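Local coordinates for chitin deacetylase 1 (Bombyx mori, PDB 5ZNT), which removes acetyl groups from the N-acetylglucosamine units of chitin, a zinc-dependent hydrolysis of the carbohydrate esterase 4 family that yields chitosan and acetate, at residues C13-P16 / D17-S21; L150-G154 / N155-T159; P175-N178 / P179-P183; T304-I307 / Q308-N312. All coordinates share one frame; numbering follows the deposited sequence.

Contact 1. Residues C13-P16 / D17-S21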
ATOM      1  N   CYS A  13      10.396  23.300   2.690  1.00 49.19           N
ATOM      2  CA  CYS A  13       9.621  22.062   2.736  1.00 45.70           C
ATOM      3  C   CYS A  13       9.045  21.950   4.145  1.00 44.06           C
ATOM      4  O   CYS A  13       9.716  21.454   5.054  1.00 46.87           O
ATOM      5  CB  CYS A  13      10.480  20.871   2.377  1.00 41.28           C
ATOM      6  SG  CYS A  13       9.564  19.292   2.343  1.00 38.36           S
ATOM      7  N   VAL A  14       7.807  22.420   4.327  1.00 41.34           N
ATOM      8  CA  VAL A  14       7.191  22.531   5.644  1.00 50.18           C
ATOM      9  C   VAL A  14       5.890  21.739   5.683  1.00 51.33           C
ATOM     10  O   VAL A  14       5.119  21.727   4.711  1.00 48.68           O
ATOM     11  CB  VAL A  14       6.954  24.011   6.040  1.00 54.73           C
ATOM     12  CG1 VAL A  14       8.270  24.784   6.003  1.00 52.38           C
ATOM     13  CG2 VAL A  14       5.911  24.681   5.132  1.00 46.64           C
ATOM     14  N   LEU A  15       5.649  21.075   6.817  1.00 49.98           N
ATOM     15  CA  LEU A  15       4.414  20.329   7.021  1.00 55.38           C
ATOM     16  C   LEU A  15       3.220  21.277   6.930  1.00 54.25           C
ATOM     17  O   LEU A  15       3.333  22.457   7.270  1.00 63.02           O
ATOM     18  CB  LEU A  15       4.427  19.626   8.383  1.00 43.32           C
ATOM     19  CG  LEU A  15       5.472  18.520   8.558  1.00 49.62           C
ATOM     20  CD1 LEU A  15       5.433  17.917   9.968  1.00 44.30           C
ATOM     21  CD2 LEU A  15       5.281  17.437   7.488  1.00 37.21           C
ATOM     22  N   PRO A  16       2.055  20.790   6.486  1.00 57.13           N
ATOM     23  CA  PRO A  16       1.756  19.402   6.124  1.00 54.61           C
ATOM     24  C   PRO A  16       1.892  19.090   4.637  1.00 52.53           C
ATOM     25  O   PRO A  16       1.624  17.959   4.221  1.00 43.86           O
ATOM     26  CB  PRO A  16       0.299  19.270   6.544  1.00 52.57           C
ATOM     27  CG  PRO A  16      -0.261  20.612   6.156  1.00 61.63           C
ATOM     28  CD  PRO A  16       0.828  21.608   6.505  1.00 56.57           C
ATOM     29  N   ASP A  17       2.263  20.087   3.838  1.00 51.42           N
ATOM     30  CA  ASP A  17       2.317  19.868   2.399  1.00 48.77           C
ATOM     31  C   ASP A  17       3.552  19.081   1.987  1.00 40.07           C
ATOM     32  O   ASP A  17       3.540  18.397   0.955  1.00 42.23           O
ATOM     33  CB  ASP A  17       2.293  21.210   1.666  1.00 57.10           C
ATOM     34  CG  ASP A  17       1.099  22.048   2.043  1.00 66.69           C
ATOM     35  OD1 ASP A  17       0.074  21.460   2.464  1.00 66.64           O
ATOM     36  OD2 ASP A  17       1.183  23.289   1.917  1.00 80.29           O
ATOM     37  N   CYS A  18       4.615  19.163   2.775  1.00 42.86           N
ATOM     38  CA  CYS A  18       5.915  18.726   2.302  1.00 41.13           C
ATOM     39  C   CYS A  18       6.699  18.194   3.487  1.00 41.49           C
ATOM     40  O   CYS A  18       6.708  18.800   4.566  1.00 40.25           O
ATOM     41  CB  CYS A  18       6.658  19.883   1.604  1.00 40.14           C
ATOM     42  SG  CYS A  18       8.230  19.465   0.792  1.00 40.39           S
ATOM     43  N   PHE A  19       7.345  17.051   3.285  1.00 34.69           N
ATOM     44  CA  PHE A  19       8.243  16.528   4.292  1.00 35.63           C
ATOM     45  C   PHE A  19       9.457  15.912   3.618  1.00 38.33           C
ATOM     46  O   PHE A  19       9.325  15.092   2.704  1.00 35.70           O
ATOM     47  CB  PHE A  19       7.563  15.494   5.203  1.00 31.49           C
ATOM     48  CG  PHE A  19       8.496  14.930   6.217  1.00 34.87           C
ATOM     49  CD1 PHE A  19       9.014  15.744   7.221  1.00 35.74           C
ATOM     50  CD2 PHE A  19       8.922  13.621   6.139  1.00 31.78           C
ATOM     51  CE1 PHE A  19       9.904  15.244   8.142  1.00 36.97           C
ATOM     52  CE2 PHE A  19       9.816  13.112   7.070  1.00 35.72           C
ATOM     53  CZ  PHE A  19      10.311  13.927   8.065  1.00 34.19           C
ATOM     54  N   CYS A  20      10.640  16.329   4.066  1.00 37.61           N
ATOM     55  CA  CYS A  20      11.893  15.762   3.600  1.00 33.27           C
ATOM     56  C   CYS A  20      12.938  15.940   4.691  1.00 37.78           C
ATOM     57  O   CYS A  20      12.817  16.798   5.568  1.00 37.94           O
ATOM     58  CB  CYS A  20      12.375  16.406   2.290  1.00 32.25           C
ATOM     59  SG  CYS A  20      12.889  18.154   2.398  1.00 40.51           S
ATOM     60  N   SER A  21      13.963  15.101   4.630  1.00 33.19           N
ATOM     61  CA  SER A  21      15.199  15.306   5.366  1.00 40.36           C
ATOM     62  C   SER A  21      16.346  14.938   4.439  1.00 38.63           C
ATOM     63  O   SER A  21      16.139  14.380   3.353  1.00 35.04           O
ATOM     64  CB  SER A  21      15.232  14.487   6.660  1.00 34.73           C
ATOM     65  OG  SER A  21      15.450  13.120   6.383  1.00 31.43           O
TER
HETATM   66  O   HOH W   1      10.364  18.806   6.001  1.00 49.64           O

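Contact 2. Residues L150-G154 / N155-T159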
ATOM      1  N   LEU A 150       6.476  -3.584  -9.119  1.00 16.80           N
ATOM      2  CA  LEU A 150       7.195  -2.448  -8.542  1.00 19.30           C
ATOM      3  C   LEU A 150       8.049  -1.738  -9.596  1.00 28.25           C
ATOM      4  O   LEU A 150       9.175  -1.304  -9.331  1.00 23.80           O
ATOM      5  CB  LEU A 150       8.051  -2.886  -7.343  1.00 18.56           C
ATOM      6  CG  LEU A 150       7.290  -3.617  -6.213  1.00 23.08           C
ATOM      7  CD1 LEU A 150       8.222  -3.941  -5.041  1.00 27.22           C
ATOM      8  CD2 LEU A 150       6.152  -2.735  -5.701  1.00 21.17           C
ATOM      9  N   ARG A 151       7.503  -1.602 -10.810  1.00 23.14           N
ATOM     10  CA  ARG A 151       8.206  -0.897 -11.879  1.00 22.47           C
ATOM     11  C   ARG A 151       7.881   0.586 -11.789  1.00 25.40           C
ATOM     12  O   ARG A 151       6.770   1.011 -12.129  1.00 23.34           O
ATOM     13  CB  ARG A 151       7.825  -1.450 -13.249  1.00 23.79           C
ATOM     14  CG  ARG A 151       8.098  -2.928 -13.457  1.00 23.44           C
ATOM     15  CD  ARG A 151       9.522  -3.315 -13.077  1.00 30.54           C
ATOM     16  NE  ARG A 151      10.526  -2.616 -13.879  1.00 29.71           N
ATOM     17  CZ  ARG A 151      11.836  -2.741 -13.685  1.00 37.54           C
ATOM     18  NH1 ARG A 151      12.286  -3.530 -12.712  1.00 33.07           N
ATOM     19  NH2 ARG A 151      12.695  -2.067 -14.443  1.00 32.19           N
ATOM     20  N   VAL A 152       8.852   1.384 -11.347  1.00 24.03           N
ATOM     21  CA  VAL A 152       8.659   2.821 -11.275  1.00 18.14           C
ATOM     22  C   VAL A 152       8.651   3.404 -12.683  1.00 23.92           C
ATOM     23  O   VAL A 152       9.403   2.956 -13.559  1.00 26.65           O
ATOM     24  CB  VAL A 152       9.765   3.458 -10.420  1.00 23.80           C
ATOM     25  CG1 VAL A 152       9.442   4.916 -10.164  1.00 21.53           C
ATOM     26  CG2 VAL A 152       9.903   2.671  -9.121  1.00 24.52           C
ATOM     27  N   GLY A 153       7.795   4.407 -12.904  1.00 22.89           N
ATOM     28  CA  GLY A 153       7.648   5.004 -14.228  1.00 22.17           C
ATOM     29  C   GLY A 153       8.370   6.330 -14.432  1.00 26.40           C
ATOM     30  O   GLY A 153       7.821   7.251 -15.051  1.00 23.52           O
ATOM     31  N   GLY A 154       9.597   6.436 -13.920  1.00 25.71           N
ATOM     32  CA  GLY A 154      10.355   7.674 -14.039  1.00 30.29           C
ATOM     33  C   GLY A 154       9.525   8.881 -13.681  1.00 28.51           C
ATOM     34  O   GLY A 154       8.700   8.843 -12.764  1.00 33.30           O
ATOM     35  N   ASN A 155       9.706   9.967 -14.439  1.00 25.77           N
ATOM     36  CA  ASN A 155       8.901  11.155 -14.195  1.00 23.62           C
ATOM     37  C   ASN A 155       7.478  10.986 -14.704  1.00 25.03           C
ATOM     38  O   ASN A 155       6.562  11.614 -14.173  1.00 26.95           O
ATOM     39  CB  ASN A 155       9.533  12.388 -14.851  1.00 28.38           C
ATOM     40  CG  ASN A 155      10.840  12.797 -14.177  1.00 40.02           C
ATOM     41  OD1 ASN A 155      10.839  13.276 -13.025  1.00 33.93           O
ATOM     42  ND2 ASN A 155      11.963  12.603 -14.884  1.00 32.63           N
ATOM     43  N   ASN A 156       7.289  10.166 -15.737  1.00 27.97           N
ATOM     44  CA  ASN A 156       5.967  10.021 -16.341  1.00 28.03           C
ATOM     45  C   ASN A 156       4.940   9.552 -15.319  1.00 21.55           C
ATOM     46  O   ASN A 156       3.837  10.103 -15.248  1.00 27.53           O
ATOM     47  CB  ASN A 156       6.033   9.050 -17.517  1.00 21.74           C
ATOM     48  CG  ASN A 156       6.682   9.675 -18.742  1.00 28.77           C
ATOM     49  OD1 ASN A 156       6.945  10.882 -18.779  1.00 28.31           O
ATOM     50  ND2 ASN A 156       6.945   8.859 -19.739  1.00 25.81           N
ATOM     51  N   GLN A 157       5.280   8.525 -14.530  1.00 25.80           N
ATOM     52  CA  GLN A 157       4.343   8.036 -13.517  1.00 20.17           C
ATOM     53  C   GLN A 157       3.921   9.161 -12.592  1.00 26.03           C
ATOM     54  O   GLN A 157       2.731   9.344 -12.310  1.00 21.85           O
ATOM     55  CB  GLN A 157       4.961   6.893 -12.711  1.00 22.59           C
ATOM     56  CG  GLN A 157       4.066   6.470 -11.505  1.00 21.94           C
ATOM     57  CD  GLN A 157       4.678   5.377 -10.647  1.00 25.38           C
ATOM     58  OE1 GLN A 157       5.760   4.875 -10.949  1.00 24.78           O
ATOM     59  NE2 GLN A 157       3.979   5.001  -9.559  1.00 22.15           N
ATOM     60  N   PHE A 158       4.892   9.965 -12.139  1.00 25.01           N
ATOM     61  CA  PHE A 158       4.593  10.980 -11.144  1.00 21.74           C
ATOM     62  C   PHE A 158       3.960  12.210 -11.764  1.00 23.28           C
ATOM     63  O   PHE A 158       3.123  12.846 -11.118  1.00 23.73           O
ATOM     64  CB  PHE A 158       5.871  11.308 -10.352  1.00 28.17           C
ATOM     65  CG  PHE A 158       6.286  10.191  -9.453  1.00 20.93           C
ATOM     66  CD1 PHE A 158       6.928   9.074  -9.965  1.00 23.37           C
ATOM     67  CD2 PHE A 158       5.939  10.205  -8.106  1.00 26.00           C
ATOM     68  CE1 PHE A 158       7.263   8.014  -9.153  1.00 21.86           C
ATOM     69  CE2 PHE A 158       6.268   9.144  -7.284  1.00 22.62           C
ATOM     70  CZ  PHE A 158       6.938   8.055  -7.803  1.00 24.25           C
ATOM     71  N   THR A 159       4.311  12.551 -13.015  1.00 21.73           N
ATOM     72  CA  THR A 159       3.542  13.570 -13.722  1.00 27.65           C
ATOM     73  C   THR A 159       2.066  13.172 -13.795  1.00 25.11           C
ATOM     74  O   THR A 159       1.176  13.968 -13.483  1.00 21.55           O
ATOM     75  CB  THR A 159       4.113  13.792 -15.128  1.00 32.95           C
ATOM     76  OG1 THR A 159       5.487  14.199 -15.030  1.00 30.10           O
ATOM     77  CG2 THR A 159       3.309  14.876 -15.867  1.00 32.79           C
TER

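Contact 3. Residues P175-N178 / P179-P183. Unlike the reference sequence in segment 179-183: P180 (reference Arg), W182 (reference Cys).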
ATOM      1  N   PRO A 175      16.895   0.702  -0.563  1.00 28.48           N
ATOM      2  CA  PRO A 175      17.733  -0.426  -0.154  1.00 26.98           C
ATOM      3  C   PRO A 175      17.816  -0.518   1.361  1.00 23.81           C
ATOM      4  O   PRO A 175      17.710   0.490   2.068  1.00 21.76           O
ATOM      5  CB  PRO A 175      19.109  -0.106  -0.775  1.00 31.52           C
ATOM      6  CG  PRO A 175      19.109   1.341  -0.986  1.00 36.11           C
ATOM      7  CD  PRO A 175      17.656   1.719  -1.307  1.00 35.86           C
ATOM      8  N   LEU A 176      17.961  -1.751   1.843  1.00 25.90           N
ATOM      9  CA  LEU A 176      18.153  -2.035   3.260  1.00 29.47           C
ATOM     10  C   LEU A 176      19.161  -1.065   3.860  1.00 33.57           C
ATOM     11  O   LEU A 176      20.278  -0.917   3.351  1.00 27.84           O
ATOM     12  CB  LEU A 176      18.630  -3.473   3.434  1.00 25.50           C
ATOM     13  CG  LEU A 176      18.901  -3.891   4.881  1.00 30.01           C
ATOM     14  CD1 LEU A 176      17.637  -3.790   5.724  1.00 31.71           C
ATOM     15  CD2 LEU A 176      19.505  -5.281   4.979  1.00 27.54           C
ATOM     16  N   SER A 177      18.718  -0.353   4.892  1.00 29.91           N
ATOM     17  CA  SER A 177      19.431   0.754   5.505  1.00 30.08           C
ATOM     18  C   SER A 177      19.138   0.722   6.994  1.00 34.82           C
ATOM     19  O   SER A 177      18.060   0.288   7.409  1.00 28.00           O
ATOM     20  CB  SER A 177      18.982   2.127   4.970  1.00 29.96           C
ATOM     21  OG  SER A 177      19.294   2.311   3.602  1.00 48.44           O
ATOM     22  N   ASN A 178      20.087   1.208   7.788  1.00 28.46           N
ATOM     23  CA  ASN A 178      19.878   1.410   9.223  1.00 30.45           C
ATOM     24  C   ASN A 178      20.329   2.814   9.598  1.00 33.42           C
ATOM     25  O   ASN A 178      21.531   3.127   9.488  1.00 37.05           O
ATOM     26  CB  ASN A 178      20.615   0.355  10.033  1.00 29.41           C
ATOM     27  CG  ASN A 178      20.019  -1.012   9.847  1.00 34.13           C
ATOM     28  OD1 ASN A 178      18.887  -1.270  10.271  1.00 31.40           O
ATOM     29  ND2 ASN A 178      20.760  -1.899   9.196  1.00 32.31           N
ATOM     30  N   PRO A 179      19.415   3.695  10.012  1.00 29.62           N
ATOM     31  CA  PRO A 179      17.995   3.357  10.163  1.00 25.61           C
ATOM     32  C   PRO A 179      17.236   3.314   8.821  1.00 29.53           C
ATOM     33  O   PRO A 179      17.761   3.807   7.814  1.00 24.19           O
ATOM     34  CB  PRO A 179      17.472   4.479  11.065  1.00 28.54           C
ATOM     35  CG  PRO A 179      18.342   5.652  10.749  1.00 30.17           C
ATOM     36  CD  PRO A 179      19.705   5.091  10.386  1.00 31.18           C
ATOM     37  N   PRO A 180      16.048   2.705   8.809  1.00 28.10           N
ATOM     38  CA  PRO A 180      15.191   2.761   7.608  1.00 23.38           C
ATOM     39  C   PRO A 180      14.645   4.166   7.406  1.00 28.18           C
ATOM     40  O   PRO A 180      14.840   5.066   8.229  1.00 26.19           O
ATOM     41  CB  PRO A 180      14.074   1.759   7.917  1.00 23.26           C
ATOM     42  CG  PRO A 180      13.997   1.761   9.437  1.00 24.91           C
ATOM     43  CD  PRO A 180      15.437   1.918   9.897  1.00 25.47           C
ATOM     44  N   LEU A 181      13.930   4.356   6.291  1.00 23.39           N
ATOM     45  CA  LEU A 181      13.536   5.691   5.851  1.00 20.91           C
ATOM     46  C   LEU A 181      12.068   5.963   6.162  1.00 23.88           C
ATOM     47  O   LEU A 181      11.225   5.065   6.069  1.00 22.40           O
ATOM     48  CB  LEU A 181      13.794   5.869   4.348  1.00 22.87           C
ATOM     49  CG  LEU A 181      15.199   6.308   3.906  1.00 32.37           C
ATOM     50  CD1 LEU A 181      16.265   5.348   4.401  1.00 32.16           C
ATOM     51  CD2 LEU A 181      15.289   6.450   2.385  1.00 30.45           C
ATOM     52  N   TRP A 182      11.772   7.209   6.549  1.00 19.06           N
ATOM     53  CA  TRP A 182      10.418   7.726   6.652  1.00 24.75           C
ATOM     54  C   TRP A 182       9.892   8.060   5.253  1.00 25.49           C
ATOM     55  O   TRP A 182      10.683   8.322   4.336  1.00 22.34           O
ATOM     56  CB  TRP A 182      10.391   8.984   7.533  1.00 23.34           C
ATOM     57  CG  TRP A 182      10.366   8.654   8.995  1.00 25.05           C
ATOM     58  CD1 TRP A 182      11.433   8.276   9.783  1.00 27.93           C
ATOM     59  CD2 TRP A 182       9.209   8.628   9.844  1.00 21.28           C
ATOM     60  NE1 TRP A 182      10.999   8.031  11.073  1.00 23.43           N
ATOM     61  CE2 TRP A 182       9.644   8.250  11.135  1.00 21.25           C
ATOM     62  CE3 TRP A 182       7.850   8.923   9.642  1.00 21.33           C
ATOM     63  CZ2 TRP A 182       8.765   8.124  12.209  1.00 23.91           C
ATOM     64  CZ3 TRP A 182       6.976   8.791  10.714  1.00 22.78           C
ATOM     65  CH2 TRP A 182       7.441   8.405  11.983  1.00 23.48           C
ATOM     66  N   PRO A 183       8.568   8.067   5.062  1.00 25.90           N
ATOM     67  CA  PRO A 183       8.013   8.571   3.793  1.00 21.11           C
ATOM     68  C   PRO A 183       8.552   9.962   3.497  1.00 27.63           C
ATOM     69  O   PRO A 183       8.992  10.684   4.399  1.00 28.72           O
ATOM     70  CB  PRO A 183       6.498   8.609   4.039  1.00 19.08           C
ATOM     71  CG  PRO A 183       6.264   7.563   5.096  1.00 24.26           C
ATOM     72  CD  PRO A 183       7.518   7.574   5.977  1.00 21.46           C
TER

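Contact 4. Residues T304-I307 / Q308-N312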
ATOM      1  N   THR A 304      -2.679   5.900   3.963  1.00 19.98           N
ATOM      2  CA  THR A 304      -3.199   7.251   4.132  1.00 19.23           C
ATOM      3  C   THR A 304      -3.073   7.700   5.585  1.00 22.19           C
ATOM      4  O   THR A 304      -2.745   8.860   5.856  1.00 23.50           O
ATOM      5  CB  THR A 304      -4.657   7.317   3.670  1.00 24.68           C
ATOM      6  OG1 THR A 304      -4.706   7.204   2.245  1.00 22.15           O
ATOM      7  CG2 THR A 304      -5.335   8.651   4.090  1.00 23.20           C
ATOM      8  N   GLN A 305      -3.293   6.782   6.533  1.00 22.86           N
ATOM      9  CA  GLN A 305      -3.186   7.144   7.945  1.00 23.21           C
ATOM     10  C   GLN A 305      -1.746   7.470   8.344  1.00 23.31           C
ATOM     11  O   GLN A 305      -1.533   8.300   9.238  1.00 26.94           O
ATOM     12  CB  GLN A 305      -3.759   6.022   8.812  1.00 16.87           C
ATOM     13  CG  GLN A 305      -5.273   6.070   8.839  1.00 19.56           C
ATOM     14  CD  GLN A 305      -5.917   4.864   9.461  1.00 22.70           C
ATOM     15  OE1 GLN A 305      -5.271   3.845   9.716  1.00 21.50           O
ATOM     16  NE2 GLN A 305      -7.211   4.976   9.735  1.00 24.71           N
ATOM     17  N   VAL A 306      -0.752   6.846   7.706  1.00 19.20           N
ATOM     18  CA  VAL A 306       0.631   7.252   7.950  1.00 20.64           C
ATOM     19  C   VAL A 306       0.825   8.704   7.531  1.00 26.84           C
ATOM     20  O   VAL A 306       1.351   9.525   8.293  1.00 24.38           O
ATOM     21  CB  VAL A 306       1.624   6.325   7.226  1.00 21.45           C
ATOM     22  CG1 VAL A 306       3.060   6.863   7.400  1.00 21.65           C
ATOM     23  CG2 VAL A 306       1.547   4.926   7.778  1.00 18.11           C
ATOM     24  N   ILE A 307       0.384   9.043   6.316  1.00 20.26           N
ATOM     25  CA  ILE A 307       0.534  10.410   5.821  1.00 23.91           C
ATOM     26  C   ILE A 307      -0.192  11.398   6.731  1.00 27.22           C
ATOM     27  O   ILE A 307       0.294  12.507   6.977  1.00 24.71           O
ATOM     28  CB  ILE A 307       0.038  10.504   4.362  1.00 23.41           C
ATOM     29  CG1 ILE A 307       0.923   9.655   3.447  1.00 25.63           C
ATOM     30  CG2 ILE A 307      -0.001  11.967   3.882  1.00 24.07           C
ATOM     31  CD1 ILE A 307       0.392   9.524   1.988  1.00 26.68           C
ATOM     32  N   GLN A 308      -1.359  11.014   7.256  1.00 22.18           N
ATOM     33  CA  GLN A 308      -2.089  11.917   8.139  1.00 25.56           C
ATOM     34  C   GLN A 308      -1.307  12.174   9.424  1.00 29.61           C
ATOM     35  O   GLN A 308      -1.281  13.308   9.925  1.00 29.38           O
ATOM     36  CB  GLN A 308      -3.479  11.351   8.430  1.00 27.01           C
ATOM     37  CG  GLN A 308      -4.425  11.501   7.251  1.00 25.96           C
ATOM     38  CD  GLN A 308      -5.689  10.705   7.429  1.00 33.07           C
ATOM     39  OE1 GLN A 308      -5.663   9.586   7.941  1.00 26.62           O
ATOM     40  NE2 GLN A 308      -6.811  11.282   7.021  1.00 33.70           N
ATOM     41  N   TRP A 309      -0.620  11.153   9.942  1.00 20.67           N
ATOM     42  CA  TRP A 309       0.246  11.357  11.101  1.00 22.35           C
ATOM     43  C   TRP A 309       1.441  12.239  10.752  1.00 30.89           C
ATOM     44  O   TRP A 309       1.798  13.138  11.522  1.00 28.65           O
ATOM     45  CB  TRP A 309       0.728  10.016  11.646  1.00 25.02           C
ATOM     46  CG  TRP A 309       1.523  10.133  12.930  1.00 25.89           C
ATOM     47  CD1 TRP A 309       1.051   9.961  14.202  1.00 24.68           C
ATOM     48  CD2 TRP A 309       2.917  10.445  13.059  1.00 23.20           C
ATOM     49  NE1 TRP A 309       2.062  10.157  15.118  1.00 25.67           N
ATOM     50  CE2 TRP A 309       3.216  10.459  14.443  1.00 28.87           C
ATOM     51  CE3 TRP A 309       3.936  10.724  12.145  1.00 22.32           C
ATOM     52  CZ2 TRP A 309       4.494  10.735  14.932  1.00 26.75           C
ATOM     53  CZ3 TRP A 309       5.208  11.001  12.631  1.00 30.77           C
ATOM     54  CH2 TRP A 309       5.477  10.996  14.014  1.00 27.14           C
ATOM     55  N   VAL A 310       2.083  11.990   9.607  1.00 28.81           N
ATOM     56  CA  VAL A 310       3.215  12.824   9.189  1.00 27.89           C
ATOM     57  C   VAL A 310       2.801  14.282   9.118  1.00 28.81           C
ATOM     58  O   VAL A 310       3.588  15.186   9.426  1.00 33.64           O
ATOM     59  CB  VAL A 310       3.781  12.331   7.843  1.00 28.70           C
ATOM     60  CG1 VAL A 310       4.803  13.332   7.279  1.00 30.33           C
ATOM     61  CG2 VAL A 310       4.436  10.977   8.021  1.00 25.88           C
ATOM     62  N   GLN A 311       1.565  14.536   8.708  1.00 27.62           N
ATOM     63  CA  GLN A 311       1.095  15.898   8.533  1.00 32.93           C
ATOM     64  C   GLN A 311       0.749  16.563   9.856  1.00 39.15           C
ATOM     65  O   GLN A 311       0.639  17.793   9.911  1.00 37.47           O
ATOM     66  CB  GLN A 311      -0.121  15.908   7.599  1.00 27.97           C
ATOM     67  CG  GLN A 311       0.221  15.571   6.129  1.00 27.85           C
ATOM     68  CD  GLN A 311      -1.027  15.447   5.258  1.00 32.88           C
ATOM     69  OE1 GLN A 311      -2.072  14.965   5.705  1.00 30.84           O
ATOM     70  NE2 GLN A 311      -0.927  15.904   4.025  1.00 35.45           N
ATOM     71  N   ASN A 312       0.559  15.781  10.912  1.00 32.76           N
ATOM     72  CA  ASN A 312       0.245  16.316  12.234  1.00 34.85           C
ATOM     73  C   ASN A 312       0.786  15.346  13.271  1.00 28.90           C
ATOM     74  O   ASN A 312       0.041  14.574  13.882  1.00 29.45           O
ATOM     75  CB  ASN A 312      -1.262  16.541  12.391  1.00 32.93           C
ATOM     76  CG  ASN A 312      -1.632  17.044  13.772  1.00 38.34           C
ATOM     77  OD1 ASN A 312      -0.768  17.489  14.529  1.00 37.44           O
ATOM     78  ND2 ASN A 312      -2.920  16.956  14.119  1.00 34.23           N
TER

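Contact 1. Residues C13-P16 / D17-S21
C13 and C18 are joined by a disulfide, SG to SG 2.1 Å, with a left-handed chi3 of -100°. Both sulfurs stand anti to their own backbone N (chi1 -178° and -174°), which turns each SG toward its partner, beside its own carbonyl carbon. A third sulfur lies close by: C20 SG sits 3.5 Å from C13 SG but is committed to its own disulfide with C8.

The polar contacts are mostly backbone ones and modest. V14 O receives two weak hydrogen bonds, from D17 N (3.4 Å) and from C18 N (3.3 Å). Farther along, water 1 bridges the two arms, donating to C13 O at 2.9 Å and accepting from C20 N.

Apolar packing occupies another side. L15 and F19 point the same way, side by side, and L15 CD2 touches F19 CB at 3.8 Å while meeting the F19 ring obliquely. Both side chains rest on V310 of helix 303-311, and P16 O accepts a hydrogen bond from Q311 NE2 of that helix.

The peptide bond before P16 is cis, and V14 to D17 form a type VI turn with a cis proline, closed at its base by the C13-C18 disulfide.

Contact 2. Residues L150-G154 / N155-T159
G153 N donates to Q157 OE1 over 2.9 Å, in the plane of the side-chain carbonyl and fairly straight at the hydrogen (158°). The return bond runs through the backbone: Q157 N donates to G153 O, nearly linear at 173° although the donor stands above the plane of that carbonyl. G153 is thus held at both its N-H and its C=O by one residue. Q157 can do this because its CG is anti to the backbone N (chi1 173°) and the chain runs on extended, which brings the amide back alongside the incoming loop.

The fit is close around the two glycines. Q157 CB packs tightly against G153, 3.6 Å from its CA, and G154 has a positive phi that glycine readily adopts. G154 O faces the edge of the F158 ring, 3.3 Å from CD1. Next to it V152 CG1 reaches CE1 in the ring plane at 3.9 Å, and the same methyl also borders Q157 OE1, the valine and glutamine side chains crossing roughly at right angles.

One turn on, N155 O takes both T159 N and T159 OG1. N155 OD1 itself is held by T203 N, R204 N and H206 NE2, which ties the helix start to a neighbouring loop. The R151 side chain, bonded to N197 O and S113 OG, lies about 9 Å from those of the zinc ligands H101 and H105.

The reciprocal bonds between G153 and Q157 make a helix entry in which a first-turn glutamine folds back on the glycine loop leading into helix 154-163 of the polysaccharide deacetylase domain.

Contact 3. Residues P175-N178 / P179-P183
The cis peptide bond between N178 and P179 draws their CA atoms to 2.9 Å, and the extended torsions of N178 (phi -131°, psi 114°) together with those of P179 complete a type VI turn of the b class from S177 to P180. Because the chain folds back here, S177 O comes to lie 3.4 Å from P179 C and as far from P180 N.

The turn has no backbone hydrogen bond across its mouth. The residue that would supply the N-H is P180, whose nitrogen carries no hydrogen; the reference sequence has arginine at this position.

On the inner side of the bend S177 CB approaches P179 O at 3.5 Å and is loosely brushed by L181 CD1, 4.3 Å away. With chi1 at -66°, S177 swings OG back along its own arm, where it donates to P175 O over 2.9 Å from above the carbonyl plane.

The arm after the turn is anchored in turn: P180 O accepts from N261 ND2, L181 N donates to N214 OD1, and the P180 ring packs on helix 243-258.

Chemically, then, the cis bond and the paired prolines set the course of the bend without an internal hydrogen bond. Its grip comes from outside: R256 gives NH2 to S177 O and NE to N178 OD1, which also accepts from Q260 NE2, so that a single guanidinium fastens the turn to helix 243-258.

Contact 4. Residues T304-I307 / Q308-N312
T304 and Q308 side chains cross obliquely one helical turn apart, T304 CG2 lying 3.9 Å from Q308 CD. The Q308 chain is extended, with CG placed anti to its carbonyl carbon (chi1 -75°), and so runs back over T304 O and sets its OE1 3.6 Å from Q305 CG. The amides of Q305 and Q308 are nearly coplanar, their planes 20° apart, yet the contact between the two residues is carbon to oxygen.

On another side I307 and Q311 meet at a slant. I307 CG2 approaches Q311 CD at 3.9 Å, and Q311 CG sits over I307 O at 3.2 Å. V310 CG2 lies 3.4 Å from V306 O, with a loose methyl contact to V306 CG1. The W309 ring swings away from the first segment and meets the rings of W182 and W325.

Underneath run four i to i+4 backbone bonds; Q308 N to T304 O is 2.9 Å, in the carbonyl plane, and V310 N to V306 O is almost axial.

The chemistry divides the helix. V306, I307 and V310 face the strands, notably M211 and W209, while Q305 has a polar task, its OE1 accepting from T302 N.

Along the chain the contacts follow one another, 1 to 4, without interlocking. Contact 4, on helix 303-311, which follows strand 298-300 of the parallel sheet, is where two others converge: contact 1 leans on it with centres about 12 Å apart, and contact 3 meets it, for instance through P183 CG, 4.0 Å from V306 CG1. Contacts 1 and 3 also touch, F19 CD2 lying 3.4 Å from P183 O. Contact 2 stands apart, its nearest atoms about 11 Å or more from the others. Yet contacts 2, 3 and 4 all pack against strand 209-214, so one sheet connects them. The N-terminal loop and the 175-183 loop thus meet each other and both lean on helix 303-311.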